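Local coordinates for protein transcriptional regulator, TetR family (Vibrio parahaemolyticus, PDB 3HE0) that probably binds DNA through an N-terminal helix-turn-helix and regulates transcription, as TetR-family repressors do, and is seen here as a two-chain assembly, at residues Val78-Pro83 and Phe131-Arg136; Ser72-Gly77 and Arg89-Asn94; Gln22-Ser27 and Asn104-Arg109; Gly145-Leu150 and Asp191-His196. One frame throughout, in Å; residues are numbered along the deposited sequence.

Interaction 1: Val78-Pro83 and Phe131-Arg136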
loop_
_atom_site.group_PDB
_atom_site.type_symbol
_atom_site.label_atom_id
_atom_site.label_comp_id
_atom_site.label_asym_id
_atom_site.label_seq_id
_atom_site.Cartn_x
_atom_site.Cartn_y
_atom_site.Cartn_z
ATOM N N VAL A 78 2.561 23.884 -1.657
ATOM C CA VAL A 78 2.056 24.023 -3.016
ATOM C C VAL A 78 1.316 25.342 -3.133
ATOM O O VAL A 78 0.509 25.667 -2.277
ATOM C CB VAL A 78 1.097 22.895 -3.384
ATOM C CG1 VAL A 78 0.551 23.101 -4.780
ATOM C CG2 VAL A 78 1.801 21.571 -3.267
ATOM N N ASN A 79 1.579 26.113 -4.177
ATOM C CA ASN A 79 0.590 27.110 -4.567
ATOM C C ASN A 79 0.270 27.015 -6.034
ATOM O O ASN A 79 1.126 26.654 -6.867
ATOM C CB ASN A 79 0.958 28.535 -4.129
ATOM C CG ASN A 79 2.033 29.151 -4.967
ATOM O OD1 ASN A 79 1.932 29.204 -6.189
ATOM N ND2 ASN A 79 3.063 29.675 -4.309
ATOM N N ASP A 80 -0.977 27.345 -6.350
ATOM C CA ASP A 80 -1.502 27.125 -7.688
ATOM C C ASP A 80 -0.901 28.088 -8.704
ATOM O O ASP A 80 -1.132 27.917 -9.896
ATOM C CB ASP A 80 -3.033 27.172 -7.679
ATOM C CG ASP A 80 -3.644 26.166 -6.685
ATOM O OD1 ASP A 80 -2.925 25.256 -6.194
ATOM O OD2 ASP A 80 -4.849 26.292 -6.385
ATOM N N ASP A 81 -0.121 29.072 -8.239
ATOM C CA ASP A 81 0.709 29.896 -9.127
ATOM C C ASP A 81 1.889 29.161 -9.757
ATOM O O ASP A 81 2.282 29.492 -10.873
ATOM C CB ASP A 81 1.248 31.116 -8.387
ATOM C CG ASP A 81 0.153 32.069 -7.960
ATOM O OD1 ASP A 81 -1.016 31.623 -7.830
ATOM O OD2 ASP A 81 0.464 33.263 -7.759
HETATM N N MSE A 82 2.463 28.181 -9.053
HETATM C CA MSE A 82 3.598 27.402 -9.586
HETATM C C MSE A 82 3.212 26.769 -10.930
HETATM O O MSE A 82 2.024 26.548 -11.201
HETATM C CB MSE A 82 4.011 26.270 -8.617
HETATM C CG MSE A 82 4.571 26.677 -7.225
HETATM SE SE MSE A 82 4.973 25.108 -5.990
HETATM C CE MSE A 82 5.607 26.124 -4.417
ATOM N N PRO A 83 4.210 26.464 -11.781
ATOM C CA PRO A 83 3.941 25.626 -12.945
ATOM C C PRO A 83 3.510 24.206 -12.548
ATOM O O PRO A 83 3.774 23.766 -11.426
ATOM C CB PRO A 83 5.282 25.605 -13.688
ATOM C CG PRO A 83 5.961 26.826 -13.246
ATOM C CD PRO A 83 5.568 27.018 -11.819
ATOM N N PHE A 131 -8.268 16.678 -0.675
ATOM C CA PHE A 131 -7.135 16.768 -1.618
ATOM C C PHE A 131 -7.422 17.728 -2.776
ATOM O O PHE A 131 -7.165 17.419 -3.936
ATOM C CB PHE A 131 -6.772 15.360 -2.129
ATOM C CG PHE A 131 -6.207 14.482 -1.063
ATOM C CD1 PHE A 131 -4.856 14.507 -0.772
ATOM C CD2 PHE A 131 -7.032 13.682 -0.293
ATOM C CE1 PHE A 131 -4.324 13.729 0.265
ATOM C CE2 PHE A 131 -6.506 12.895 0.754
ATOM C CZ PHE A 131 -5.144 12.922 1.016
ATOM N N ALA A 132 -7.957 18.907 -2.444
ATOM C CA ALA A 132 -8.433 19.845 -3.458
ATOM C C ALA A 132 -7.328 20.319 -4.404
ATOM O O ALA A 132 -7.565 20.472 -5.607
ATOM C CB ALA A 132 -9.164 21.060 -2.793
ATOM N N GLN A 133 -6.120 20.536 -3.878
ATOM C CA GLN A 133 -5.002 20.925 -4.739
ATOM C C GLN A 133 -4.508 19.775 -5.632
ATOM O O GLN A 133 -3.990 20.031 -6.708
ATOM C CB GLN A 133 -3.856 21.556 -3.940
ATOM C CG GLN A 133 -4.152 22.984 -3.451
ATOM C CD GLN A 133 -2.907 23.662 -2.909
ATOM O OE1 GLN A 133 -2.259 23.153 -1.991
ATOM N NE2 GLN A 133 -2.555 24.808 -3.483
ATOM N N VAL A 134 -4.712 18.516 -5.247
ATOM C CA VAL A 134 -4.298 17.399 -6.145
ATOM C C VAL A 134 -5.246 17.386 -7.347
ATOM O O VAL A 134 -4.836 17.252 -8.510
ATOM C CB VAL A 134 -4.317 16.024 -5.435
ATOM C CG1 VAL A 134 -3.954 14.889 -6.407
ATOM C CG2 VAL A 134 -3.366 16.041 -4.257
ATOM N N ASP A 135 -6.530 17.563 -7.067
ATOM C CA ASP A 135 -7.508 17.614 -8.146
ATOM C C ASP A 135 -7.279 18.781 -9.060
ATOM O O ASP A 135 -7.455 18.657 -10.276
ATOM C CB ASP A 135 -8.916 17.663 -7.596
ATOM C CG ASP A 135 -9.378 16.318 -7.123
ATOM O OD1 ASP A 135 -9.236 15.293 -7.860
ATOM O OD2 ASP A 135 -9.882 16.295 -5.994
ATOM N N ARG A 136 -6.885 19.912 -8.492
ATOM C CA ARG A 136 -6.700 21.113 -9.302
ATOM C C ARG A 136 -5.520 20.934 -10.250
ATOM O O ARG A 136 -5.622 21.280 -11.442
ATOM C CB ARG A 136 -6.522 22.358 -8.441
ATOM C CG ARG A 136 -6.912 23.628 -9.169
ATOM C CD ARG A 136 -6.623 24.834 -8.296
ATOM N NE ARG A 136 -7.386 26.036 -8.656
ATOM C CZ ARG A 136 -8.689 26.238 -8.406
ATOM N NH1 ARG A 136 -9.268 27.391 -8.769
ATOM N NH2 ARG A 136 -9.427 25.296 -7.805
#
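Asp80 and Gln133 bring the two backbones to 7.7 Å between their CA atoms, where the non-helical segment 78-83 passes the first turn of helix 132-143. The Gln133 amide reaches tip to tip toward Val78, and its NE2 bridges the Val78 carbonyl and the Asp80 carboxylate. NE2 of Gln133 gives a 2.8 Å hydrogen bond to OD1 of Asp80, meeting it from above the carboxylate plane, the two flat groups 48° apart. The same NE2 makes a weak bond to the Val78 carbonyl O at 3.4 Å, and OE1 of Gln133 rests 3.6 Å from CB of Val78. A type I beta turn from Asn79 to Met82 shapes this connection between helix 55-74 and helix 84-97 of the all-helical TetR fold. One turn further along helix 132-143, the chain of Arg136 is extended from CG to NE and crosses Asp80 at about a right angle. CD of Arg136 lies 3.0 Å from OD2 of Asp80, and NE of Arg136 3.4 Å from the same oxygen. This salt bridge rests on charge alone, because OD2 is well out of the guanidinium plane. Val78 and Gln133 both also pack on Met91 of helix 84-97.

Interaction 2: Ser72-Gly77 and Arg89-Asn94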
loop_
_atom_site.group_PDB
_atom_site.type_symbol
_atom_site.label_atom_id
_atom_site.label_comp_id
_atom_site.label_asym_id
_atom_site.label_seq_id
_atom_site.Cartn_x
_atom_site.Cartn_y
_atom_site.Cartn_z
ATOM N N SER A 72 -2.923 17.731 4.233
ATOM C CA SER A 72 -2.114 18.924 4.403
ATOM C C SER A 72 -0.610 18.640 4.284
ATOM O O SER A 72 0.129 19.501 3.809
ATOM C CB SER A 72 -2.441 19.686 5.697
ATOM O OG SER A 72 -2.943 18.807 6.674
ATOM N N ALA A 73 -0.133 17.471 4.704
ATOM C CA ALA A 73 1.272 17.176 4.489
ATOM C C ALA A 73 1.556 17.098 2.933
ATOM O O ALA A 73 2.447 17.768 2.391
ATOM C CB ALA A 73 1.638 15.904 5.190
ATOM N N VAL A 74 0.736 16.331 2.230
ATOM C CA VAL A 74 0.878 16.164 0.799
ATOM C C VAL A 74 0.873 17.508 0.073
ATOM O O VAL A 74 1.605 17.709 -0.880
ATOM C CB VAL A 74 -0.240 15.308 0.232
ATOM C CG1 VAL A 74 -0.205 15.344 -1.315
ATOM C CG2 VAL A 74 -0.112 13.884 0.760
ATOM N N GLN A 75 0.052 18.432 0.536
ATOM C CA GLN A 75 -0.115 19.693 -0.171
ATOM C C GLN A 75 0.733 20.842 0.367
ATOM O O GLN A 75 0.600 21.968 -0.107
ATOM C CB GLN A 75 -1.605 20.017 -0.235
ATOM C CG GLN A 75 -2.338 18.946 -1.101
ATOM C CD GLN A 75 -3.852 18.931 -0.910
ATOM O OE1 GLN A 75 -4.623 19.058 -1.870
ATOM N NE2 GLN A 75 -4.278 18.786 0.331
ATOM N N ALA A 76 1.648 20.550 1.296
ATOM C CA ALA A 76 2.415 21.592 1.966
ATOM C C ALA A 76 3.357 22.261 0.975
ATOM O O ALA A 76 4.037 21.590 0.204
ATOM C CB ALA A 76 3.196 21.014 3.166
ATOM N N GLY A 77 3.358 23.584 0.975
ATOM C CA GLY A 77 4.201 24.352 0.089
ATOM C C GLY A 77 3.709 24.467 -1.335
ATOM O O GLY A 77 4.377 25.066 -2.167
ATOM N N ARG A 89 6.087 17.950 -8.541
ATOM C CA ARG A 89 7.315 17.564 -7.858
ATOM C C ARG A 89 7.214 17.815 -6.368
ATOM O O ARG A 89 7.702 17.007 -5.567
ATOM C CB ARG A 89 8.534 18.313 -8.432
ATOM C CG ARG A 89 9.892 17.919 -7.798
ATOM C CD ARG A 89 11.109 18.658 -8.403
ATOM N NE ARG A 89 11.436 18.100 -9.705
ATOM C CZ ARG A 89 11.043 18.598 -10.879
ATOM N NH1 ARG A 89 11.404 17.982 -12.000
ATOM N NH2 ARG A 89 10.298 19.710 -10.946
ATOM N N THR A 90 6.621 18.941 -5.978
ATOM C CA THR A 90 6.529 19.269 -4.573
ATOM C C THR A 90 5.739 18.194 -3.820
ATOM O O THR A 90 6.201 17.649 -2.820
ATOM C CB THR A 90 5.878 20.672 -4.344
ATOM O OG1 THR A 90 6.606 21.659 -5.077
ATOM C CG2 THR A 90 5.886 21.067 -2.880
HETATM N N MSE A 91 4.544 17.898 -4.310
HETATM C CA MSE A 91 3.671 16.933 -3.670
HETATM C C MSE A 91 4.312 15.550 -3.687
HETATM O O MSE A 91 4.225 14.818 -2.706
HETATM C CB MSE A 91 2.312 16.885 -4.373
HETATM C CG MSE A 91 1.493 18.131 -4.135
HETATM SE SE MSE A 91 -0.151 18.108 -5.175
HETATM C CE MSE A 91 -0.924 19.773 -4.514
ATOM N N TRP A 92 4.962 15.205 -4.793
ATOM C CA TRP A 92 5.603 13.888 -4.921
ATOM C C TRP A 92 6.627 13.752 -3.801
ATOM O O TRP A 92 6.688 12.737 -3.132
ATOM C CB TRP A 92 6.270 13.760 -6.296
ATOM C CG TRP A 92 6.618 12.386 -6.707
ATOM C CD1 TRP A 92 5.977 11.611 -7.647
ATOM C CD2 TRP A 92 7.708 11.600 -6.222
ATOM N NE1 TRP A 92 6.607 10.395 -7.764
ATOM C CE2 TRP A 92 7.675 10.372 -6.901
ATOM C CE3 TRP A 92 8.722 11.826 -5.291
ATOM C CZ2 TRP A 92 8.592 9.373 -6.649
ATOM C CZ3 TRP A 92 9.635 10.830 -5.060
ATOM C CH2 TRP A 92 9.563 9.620 -5.735
ATOM N N LEU A 93 7.420 14.796 -3.589
ATOM C CA LEU A 93 8.470 14.790 -2.556
ATOM C C LEU A 93 7.895 14.874 -1.147
ATOM O O LEU A 93 8.425 14.274 -0.213
ATOM C CB LEU A 93 9.470 15.929 -2.776
ATOM C CG LEU A 93 10.487 15.678 -3.892
ATOM C CD1 LEU A 93 11.357 16.922 -4.122
ATOM C CD2 LEU A 93 11.372 14.467 -3.583
ATOM N N ASN A 94 6.806 15.607 -0.974
ATOM C CA ASN A 94 6.098 15.546 0.312
ATOM C C ASN A 94 5.652 14.102 0.596
ATOM O O ASN A 94 5.704 13.626 1.738
ATOM C CB ASN A 94 4.868 16.479 0.334
ATOM C CG ASN A 94 5.238 17.962 0.340
ATOM O OD1 ASN A 94 6.323 18.325 0.743
ATOM N ND2 ASN A 94 4.314 18.825 -0.112
#
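Asn94 of helix 84-97 takes hold of the C-terminal end of helix 55-74, at the joint where that helix of the TetR fold gives way to the C-terminal domain. Its CG stands anti to the carbonyl carbon (chi1 -69°), and the amide beyond it reaches two backbone carbonyls of segment 72-77. ND2 of Asn94 donates to Val74 O at 3.0 Å, nearly straight at 173°, with the donor above that carbonyl plane. ND2 of Asn94 also donates to Ala76 O at 2.8 Å, this time in the carbonyl plane and on a lone pair. Both acceptors lie close to the Asn94 amide plane, so the pair of bonds fixes the turn of that group. One helical turn back, Thr90 has CG2 anti to the backbone N, and this methyl sits 3.6 Å from Ala76 O; its hydroxyl is bonded to Glu86 O instead. Selenomethionine Met91 runs extended beyond CG and crosses Gln75 obliquely. The polar end of Gln75 is engaged elsewhere, NE2 with Ala71 O and Met130 O. The methyl CE of Met91 touches CG of Gln75 at 3.8 Å, while nearer its own backbone CG of Met91 comes within 3.3 Å of Val74 O.

Interaction 3: Gln22-Ser27 and Asn104-Arg109. With SO4 (sulfate ion), chain D.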
loop_
_atom_site.group_PDB
_atom_site.type_symbol
_atom_site.label_atom_id
_atom_site.label_comp_id
_atom_site.label_asym_id
_atom_site.label_seq_id
_atom_site.Cartn_x
_atom_site.Cartn_y
_atom_site.Cartn_z
ATOM N N GLN A 22 -1.348 7.571 18.228
ATOM C CA GLN A 22 -0.080 6.959 18.647
ATOM C C GLN A 22 -0.265 5.468 18.965
ATOM O O GLN A 22 0.524 4.621 18.502
ATOM C CB GLN A 22 0.534 7.708 19.840
ATOM C CG GLN A 22 1.869 7.157 20.271
ATOM C CD GLN A 22 2.934 7.295 19.209
ATOM O OE1 GLN A 22 2.968 8.284 18.461
ATOM N NE2 GLN A 22 3.800 6.297 19.116
ATOM N N LEU A 23 -1.303 5.153 19.738
ATOM C CA LEU A 23 -1.586 3.767 20.137
ATOM C C LEU A 23 -1.954 2.901 18.923
ATOM O O LEU A 23 -1.510 1.749 18.816
ATOM C CB LEU A 23 -2.699 3.708 21.199
ATOM C CG LEU A 23 -2.369 4.152 22.636
ATOM C CD1 LEU A 23 -3.542 3.916 23.600
ATOM C CD2 LEU A 23 -1.118 3.481 23.195
ATOM N N ILE A 24 -2.741 3.465 18.006
ATOM C CA ILE A 24 -3.115 2.760 16.780
ATOM C C ILE A 24 -1.892 2.569 15.873
ATOM O O ILE A 24 -1.676 1.474 15.337
ATOM C CB ILE A 24 -4.241 3.498 16.028
ATOM C CG1 ILE A 24 -5.539 3.434 16.841
ATOM C CG2 ILE A 24 -4.471 2.903 14.628
ATOM C CD1 ILE A 24 -6.546 4.479 16.443
ATOM N N ALA A 25 -1.084 3.616 15.695
ATOM C CA ALA A 25 0.163 3.453 14.941
ATOM C C ALA A 25 0.928 2.308 15.561
ATOM O O ALA A 25 1.360 1.416 14.852
ATOM C CB ALA A 25 1.018 4.732 14.922
ATOM N N GLU A 26 1.038 2.304 16.884
ATOM C CA GLU A 26 1.848 1.298 17.574
ATOM C C GLU A 26 1.310 -0.094 17.391
ATOM O O GLU A 26 2.021 -0.981 16.922
ATOM C CB GLU A 26 1.903 1.555 19.078
ATOM C CG GLU A 26 2.956 2.536 19.485
ATOM C CD GLU A 26 2.819 3.003 20.913
ATOM O OE1 GLU A 26 2.087 2.383 21.717
ATOM O OE2 GLU A 26 3.455 4.020 21.225
ATOM N N SER A 27 0.055 -0.284 17.784
ATOM C CA SER A 27 -0.519 -1.623 17.932
ATOM C C SER A 27 -1.951 -1.760 17.354
ATOM O O SER A 27 -2.729 -2.612 17.788
ATOM C CB SER A 27 -0.421 -2.068 19.403
ATOM O OG SER A 27 -0.472 -0.962 20.298
ATOM N N ASN A 104 1.424 7.387 7.837
ATOM C CA ASN A 104 1.525 6.220 6.978
ATOM C C ASN A 104 1.187 4.949 7.740
ATOM O O ASN A 104 0.425 4.099 7.246
ATOM C CB ASN A 104 2.927 6.107 6.387
ATOM C CG ASN A 104 3.091 6.916 5.138
ATOM O OD1 ASN A 104 2.403 7.922 4.935
ATOM N ND2 ASN A 104 3.997 6.488 4.280
ATOM N N ALA A 105 1.753 4.828 8.940
ATOM C CA ALA A 105 1.575 3.625 9.741
ATOM C C ALA A 105 0.068 3.320 9.967
ATOM O O ALA A 105 -0.411 2.192 9.760
ATOM C CB ALA A 105 2.328 3.772 11.073
ATOM N N ILE A 106 -0.674 4.357 10.334
ATOM C CA ILE A 106 -2.079 4.223 10.689
ATOM C C ILE A 106 -2.950 3.924 9.478
ATOM O O ILE A 106 -3.830 3.051 9.528
ATOM C CB ILE A 106 -2.594 5.509 11.368
ATOM C CG1 ILE A 106 -1.903 5.693 12.718
ATOM C CG2 ILE A 106 -4.109 5.452 11.573
ATOM C CD1 ILE A 106 -1.896 7.135 13.183
ATOM N N SER A 107 -2.713 4.662 8.399
ATOM C CA SER A 107 -3.576 4.575 7.247
ATOM C C SER A 107 -3.292 3.310 6.446
ATOM O O SER A 107 -4.143 2.890 5.680
ATOM C CB SER A 107 -3.451 5.814 6.372
ATOM O OG SER A 107 -2.173 5.879 5.792
ATOM N N ASN A 108 -2.121 2.690 6.633
ATOM C CA ASN A 108 -1.861 1.373 6.032
ATOM C C ASN A 108 -2.698 0.238 6.627
ATOM O O ASN A 108 -2.509 -0.906 6.270
ATOM C CB ASN A 108 -0.375 0.997 6.123
ATOM C CG ASN A 108 0.428 1.455 4.905
ATOM O OD1 ASN A 108 0.207 2.548 4.381
ATOM N ND2 ASN A 108 1.369 0.609 4.453
ATOM N N ARG A 109 -3.624 0.553 7.521
ATOM C CA ARG A 109 -4.499 -0.450 8.110
ATOM C C ARG A 109 -5.956 -0.134 7.736
ATOM O O ARG A 109 -6.604 -0.917 7.030
ATOM C CB ARG A 109 -4.295 -0.468 9.631
ATOM C CG ARG A 109 -2.854 -0.131 10.050
ATOM C CD ARG A 109 -2.704 0.025 11.542
ATOM N NE ARG A 109 -2.707 -1.262 12.243
ATOM C CZ ARG A 109 -1.638 -1.868 12.774
ATOM N NH1 ARG A 109 -1.788 -3.040 13.387
ATOM N NH2 ARG A 109 -0.421 -1.332 12.707
HETATM S S SO4 D . -5.845 -3.662 13.179
HETATM O O1 SO4 D . -7.258 -3.304 13.128
HETATM O O2 SO4 D . -5.370 -3.487 14.548
HETATM O O3 SO4 D . -5.109 -2.821 12.229
HETATM O O4 SO4 D . -5.692 -5.078 12.855
#
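Ile24 and Ile106 both hold CG2 anti to the backbone N, with CG1 beside the backbone N (chi1 near -67° in both), and their CG2 methyls meet at 4.0 Å, the side chains crossing at about a right angle. CG1 of Ile106 packs 3.8 Å from CB of Ala25, and CB of Ala105 touches that same methyl at 4.2 Å. The small alanines let the backbones approach to 4.9 Å between the CA atoms of Ala25 and Ile106. Arg109, just past helix 102-107, bends at chi3 (76°), which turns NE toward a sulfate, probably from the crystallisation liquor. NE of Arg109 donates to O3 of the sulfate at 2.9 Å, nearly straight at 169°, with O3 at the guanidinium edge, in its plane. Ile24 O lies over one face of the Arg109 guanidinium, 4.0 Å from NH2 of Arg109. The sulfate also binds Arg109 NH1 of the second subunit and Gln30 N of this chain, at the boundary between the chains. The contact joins helix 13-27, in the N-terminal, presumably DNA-binding, part of the TetR fold, to helix 102-107; helix 55-74 lies against both, with Leu59 and Val62 on Ile24 and Val66 on Ile106.

Interaction 4: Gly145-Leu150 and Asp191-His196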
loop_
_atom_site.group_PDB
_atom_site.type_symbol
_atom_site.label_atom_id
_atom_site.label_comp_id
_atom_site.label_asym_id
_atom_site.label_seq_id
_atom_site.Cartn_x
_atom_site.Cartn_y
_atom_site.Cartn_z
ATOM N N GLY A 145 -4.180 20.119 -21.868
ATOM C CA GLY A 145 -3.746 19.129 -22.842
ATOM C C GLY A 145 -2.424 18.463 -22.492
ATOM O O GLY A 145 -1.814 17.803 -23.339
ATOM N N VAL A 146 -1.987 18.613 -21.239
ATOM C CA VAL A 146 -0.711 18.075 -20.789
ATOM C C VAL A 146 -0.864 16.651 -20.325
ATOM O O VAL A 146 -0.091 15.776 -20.722
ATOM C CB VAL A 146 -0.127 18.954 -19.674
ATOM C CG1 VAL A 146 1.013 18.240 -18.943
ATOM C CG2 VAL A 146 0.328 20.273 -20.283
ATOM N N PHE A 147 -1.899 16.410 -19.527
ATOM C CA PHE A 147 -2.167 15.080 -18.957
ATOM C C PHE A 147 -3.118 14.235 -19.799
ATOM O O PHE A 147 -3.965 14.753 -20.512
ATOM C CB PHE A 147 -2.754 15.208 -17.550
ATOM C CG PHE A 147 -1.807 15.785 -16.539
ATOM C CD1 PHE A 147 -0.435 15.560 -16.620
ATOM C CD2 PHE A 147 -2.292 16.480 -15.453
ATOM C CE1 PHE A 147 0.443 16.078 -15.658
ATOM C CE2 PHE A 147 -1.419 16.991 -14.490
ATOM C CZ PHE A 147 -0.042 16.798 -14.604
ATOM N N LYS A 148 -2.931 12.917 -19.720
ATOM C CA LYS A 148 -3.868 11.958 -20.282
ATOM C C LYS A 148 -5.278 12.151 -19.694
ATOM O O LYS A 148 -5.454 12.434 -18.482
ATOM C CB LYS A 148 -3.415 10.514 -19.978
ATOM C CG LYS A 148 -2.000 10.076 -20.475
ATOM C CD LYS A 148 -1.857 8.517 -20.451
ATOM C CE LYS A 148 -0.511 7.984 -20.963
ATOM N NZ LYS A 148 0.700 8.496 -20.231
ATOM N N PRO A 149 -6.295 11.973 -20.544
ATOM C CA PRO A 149 -7.655 12.273 -20.139
ATOM C C PRO A 149 -8.286 11.178 -19.287
ATOM O O PRO A 149 -9.242 10.562 -19.694
ATOM C CB PRO A 149 -8.379 12.441 -21.488
ATOM C CG PRO A 149 -7.628 11.514 -22.416
ATOM C CD PRO A 149 -6.189 11.732 -21.996
ATOM N N LEU A 150 -7.762 10.941 -18.095
ATOM C CA LEU A 150 -8.239 9.827 -17.295
ATOM C C LEU A 150 -8.817 10.438 -16.052
ATOM O O LEU A 150 -8.455 11.563 -15.698
ATOM C CB LEU A 150 -7.072 8.863 -16.984
ATOM C CG LEU A 150 -6.395 8.209 -18.206
ATOM C CD1 LEU A 150 -5.194 7.337 -17.798
ATOM C CD2 LEU A 150 -7.383 7.367 -19.055
ATOM N N ASP A 191 5.925 10.704 -16.658
ATOM C CA ASP A 191 5.671 10.038 -17.935
ATOM C C ASP A 191 4.367 9.244 -17.925
ATOM O O ASP A 191 3.697 9.130 -18.965
ATOM C CB ASP A 191 6.796 9.078 -18.301
ATOM C CG ASP A 191 8.016 9.780 -18.875
ATOM O OD1 ASP A 191 7.857 10.956 -19.273
ATOM O OD2 ASP A 191 9.113 9.141 -18.943
ATOM N N ALA A 192 4.028 8.658 -16.781
ATOM C CA ALA A 192 2.815 7.852 -16.682
ATOM C C ALA A 192 1.584 8.727 -16.937
ATOM O O ALA A 192 0.665 8.291 -17.558
ATOM C CB ALA A 192 2.712 7.152 -15.309
ATOM N N ILE A 193 1.602 9.971 -16.488
ATOM C CA ILE A 193 0.399 10.802 -16.527
ATOM C C ILE A 193 0.352 11.803 -17.679
ATOM O O ILE A 193 -0.739 12.289 -18.026
ATOM C CB ILE A 193 0.102 11.477 -15.162
ATOM C CG1 ILE A 193 1.238 12.401 -14.761
ATOM C CG2 ILE A 193 -0.232 10.376 -14.098
ATOM C CD1 ILE A 193 0.938 13.286 -13.483
ATOM N N ILE A 194 1.489 12.092 -18.306
ATOM C CA ILE A 194 1.467 13.003 -19.450
ATOM C C ILE A 194 1.162 12.240 -20.757
ATOM O O ILE A 194 1.353 11.002 -20.855
ATOM C CB ILE A 194 2.754 13.859 -19.573
ATOM C CG1 ILE A 194 3.987 13.012 -19.918
ATOM C CG2 ILE A 194 2.987 14.680 -18.300
ATOM C CD1 ILE A 194 5.143 13.861 -20.520
ATOM N N LYS A 195 0.619 12.979 -21.717
ATOM C CA LYS A 195 0.417 12.512 -23.086
ATOM C C LYS A 195 1.765 12.428 -23.798
ATOM O O LYS A 195 2.656 13.211 -23.502
ATOM C CB LYS A 195 -0.518 13.473 -23.833
ATOM C CG LYS A 195 -1.949 13.345 -23.373
ATOM C CD LYS A 195 -2.863 14.454 -23.929
ATOM C CE LYS A 195 -3.465 14.083 -25.264
ATOM N NZ LYS A 195 -4.436 15.115 -25.760
ATOM N N HIS A 196 1.934 11.463 -24.691
ATOM C CA HIS A 196 3.225 11.284 -25.375
ATOM C C HIS A 196 3.065 11.321 -26.892
ATOM O O HIS A 196 4.078 11.563 -27.590
ATOM C CB HIS A 196 3.913 9.978 -24.965
ATOM C CG HIS A 196 4.422 9.983 -23.556
ATOM N ND1 HIS A 196 5.641 10.527 -23.204
ATOM C CD2 HIS A 196 3.869 9.516 -22.409
ATOM C CE1 HIS A 196 5.818 10.385 -21.898
ATOM N NE2 HIS A 196 4.759 9.773 -21.394
ATOM O OXT HIS A 196 1.946 11.109 -27.431
HETATM O O HOH W 1 1.956 15.834 -22.382
#
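A single beta bridge between Phe147 and Ile194 joins the loop after helix 132-143 to the C-terminal tail, in the TetR-type C-terminal domain, and the second subunit lies against it. The CA atoms of the bridged residues are 4.2 Å apart. Backbone bonds flank them: Lys195 N to Val146 O at 3.1 Å, and Lys148 N to Ile193 O at 2.8 Å. A water donates to both Val146 O and Lys195 O. The side chain of Lys148 bends at its last torsion (chi4 58°), which brings NZ to two carbonyls at the weakly bonded end of helix 179-193. NZ of Lys148 is hydrogen-bonded to Ala192 O and to Ile194 O, each at 2.7 Å; it stands above the Ala192 carbonyl plane and is tilted 28° from that of Ile194. Outside the two segments, the same NZ pairs with Asp191 OD2 of the second subunit in an intersubunit salt bridge. His196 folds back alongside, its NE2 giving Asp191 O a 2.7 Å bond in the ring plane and on a lone pair. On the apolar side, Phe147 and Ile193 lie side by side, pointing the same way, with CE1 of Phe147 3.6 Å from CD1 of Ile193. CG2 of Ile194 comes to the edge of the Phe147 ring, near its plane. The His196 rings of the two subunits stack on each other. Within the chain, Phe147 meets Trp190 of helix 179-193 edge-to-face, and Ile193 packs on Phe138 of helix 132-143 and Leu155 of helix 152-158.

Interactions 1 and 2 are direct neighbours, their centres 10 Å apart, and share the connection after helix 55-74: residues 72-77 run straight into 78-83, and Gln75 OE1 of interaction 2 accepts weak hydrogen bonds from the backbone N atoms of Gln133 and Val134 in interaction 1. Interaction 4 lies on the same side of the chain's centre as interaction 1, about 17 Å away between centres. Interaction 3 is on the opposite side, between centres about 28 Å from interaction 1 and 34 Å from interaction 4. Interactions 3 and 4 nevertheless both touch the second subunit, the former beside the sulfate. A glycerol, probably from the crystallisation liquor, lies about 4 Å from the side chain of Val74 in interaction 2.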